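Local coordinates for tannase (Lactobacillus plantarum, PDB 3WA7), which probably hydrolyses the galloyl ester bonds of tannins, as a tannase with the alpha/beta-hydrolase fold, at residues F292-V295 against V296-L299. Residues are numbered along the deposited sequence; the frame is centred on the assembly and turned at random.
Sequences FRDV and VRQL. With SO4 (sulfate ion), chain B.
Asp294 and Arg297, one turn apart on a single helix, are joined by a salt bridge: NH1 of Arg297 meets OD1 of Asp294 at 2.8 Å, nearly straight. The oxygen is approached from above the carboxylate plane, while it lies close to the guanidinium plane of Arg297. The arginine chain runs out extended and then bends at chi3 (-53°), which brings its head back alongside Asp294 and turns the other edge to a sulfate, probably from the crystallisation liquor. NE of Arg297 bonds to sulfate O1 at 3.0 Å, and its NH2 to O3 at 2.7 Å. From the previous turn, extended Arg293 grips the same anion, with NE on O3 and NH2 on O2, so O3 takes one bond from each arginine. The two guanidinium planes stand 55° apart, and the sulfate probably offsets their like charge. A leucine in place of Arg297 would probably leave Asp294 OD1 without its charged mate and the sulfate held less firmly. On the buried side, Val296 CG2 lies 3.7 Å from Phe292 O and 4.0 Å from Phe292 CE2, while its CB rests near Arg293 O. The backbone itself makes the i to i+4 bonds of the helix, including Leu299 N to Val295 O at 2.9 Å. Phe292 and Val296 set helix 291-309 against Ile428 of helix 425-436; Val296 and Arg293 also touch Trp218 of helix 209-220.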
loop_
_atom_site.group_PDB
_atom_site.type_symbol
_atom_site.label_atom_id
_atom_site.label_comp_id
_atom_site.label_asym_id
_atom_site.label_seq_id
_atom_site.Cartn_x
_atom_site.Cartn_y
_atom_site.Cartn_z
ATOM N N PHE A 292 17.918 5.083 15.667
ATOM C CA PHE A 292 16.748 4.919 14.812
ATOM C C PHE A 292 15.712 5.997 15.111
ATOM O O PHE A 292 15.073 6.519 14.198
ATOM C CB PHE A 292 16.096 3.548 14.992
ATOM C CG PHE A 292 14.933 3.321 14.066
ATOM C CD1 PHE A 292 15.144 3.071 12.710
ATOM C CD2 PHE A 292 13.628 3.413 14.532
ATOM C CE1 PHE A 292 14.069 2.918 11.836
ATOM C CE2 PHE A 292 12.545 3.261 13.665
ATOM C CZ PHE A 292 12.765 3.015 12.317
ATOM N N ARG A 293 15.534 6.325 16.387
ATOM C CA ARG A 293 14.572 7.360 16.750
ATOM C C ARG A 293 15.000 8.679 16.105
ATOM O O ARG A 293 14.162 9.458 15.639
ATOM C CB ARG A 293 14.503 7.529 18.267
ATOM C CG ARG A 293 13.455 8.543 18.709
ATOM C CD ARG A 293 13.466 8.751 20.214
ATOM N NE ARG A 293 12.404 9.654 20.660
ATOM C CZ ARG A 293 11.155 9.281 20.923
ATOM N NH1 ARG A 293 10.797 8.010 20.791
ATOM N NH2 ARG A 293 10.262 10.180 21.321
ATOM N N ASP A 294 16.309 8.923 16.084
ATOM C CA ASP A 294 16.858 10.138 15.481
ATOM C C ASP A 294 16.404 10.259 14.027
ATOM O O ASP A 294 16.102 11.355 13.551
ATOM C CB ASP A 294 18.393 10.114 15.509
ATOM C CG ASP A 294 18.976 10.443 16.875
ATOM O OD1 ASP A 294 18.215 10.623 17.851
ATOM O OD2 ASP A 294 20.221 10.522 16.967
ATOM N N VAL A 295 16.371 9.130 13.323
ATOM C CA VAL A 295 15.969 9.113 11.921
ATOM C C VAL A 295 14.523 9.554 11.761
ATOM O O VAL A 295 14.207 10.357 10.883
ATOM C CB VAL A 295 16.158 7.706 11.301
ATOM C CG1 VAL A 295 15.638 7.681 9.868
ATOM C CG2 VAL A 295 17.632 7.335 11.319
ATOM N N VAL A 296 13.641 9.028 12.606
ATOM C CA VAL A 296 12.236 9.404 12.537
ATOM C C VAL A 296 12.105 10.902 12.811
ATOM O O VAL A 296 11.406 11.614 12.094
ATOM C CB VAL A 296 11.395 8.624 13.567
ATOM C CG1 VAL A 296 9.935 9.046 13.478
ATOM C CG2 VAL A 296 11.530 7.132 13.314
ATOM N N ARG A 297 12.793 11.380 13.844
ATOM C CA ARG A 297 12.743 12.799 14.199
ATOM C C ARG A 297 13.235 13.659 13.036
ATOM O O ARG A 297 12.612 14.657 12.669
ATOM C CB ARG A 297 13.616 13.075 15.431
ATOM C CG ARG A 297 13.570 14.526 15.900
ATOM C CD ARG A 297 14.587 14.827 17.010
ATOM N NE ARG A 297 14.484 13.901 18.138
ATOM C CZ ARG A 297 15.368 12.941 18.397
ATOM N NH1 ARG A 297 16.427 12.777 17.611
ATOM N NH2 ARG A 297 15.195 12.144 19.442
ATOM N N GLN A 298 14.358 13.260 12.456
ATOM C CA GLN A 298 14.952 13.993 11.348
ATOM C C GLN A 298 14.090 14.003 10.089
ATOM O O GLN A 298 14.074 14.986 9.341
ATOM C CB GLN A 298 16.345 13.424 11.066
ATOM C CG GLN A 298 17.318 13.784 12.177
ATOM C CD GLN A 298 18.452 12.794 12.361
ATOM O OE1 GLN A 298 19.245 12.928 13.293
ATOM N NE2 GLN A 298 18.536 11.805 11.484
ATOM N N LEU A 299 13.365 12.916 9.857
ATOM C CA LEU A 299 12.503 12.830 8.691
ATOM C C LEU A 299 11.345 13.813 8.853
ATOM O O LEU A 299 10.902 14.431 7.888
ATOM C CB LEU A 299 11.978 11.403 8.536
ATOM C CG LEU A 299 11.284 11.047 7.225
ATOM C CD1 LEU A 299 12.162 11.415 6.030
ATOM C CD2 LEU A 299 10.994 9.558 7.230
HETATM S S SO4 B . 12.395 13.349 21.538
HETATM O O1 SO4 B . 12.517 14.260 20.385
HETATM O O2 SO4 B . 10.993 12.944 21.726
HETATM O O3 SO4 B . 13.227 12.153 21.311
HETATM O O4 SO4 B . 12.865 14.041 22.755
HETATM O O HOH W 1 16.942 9.430 20.220
#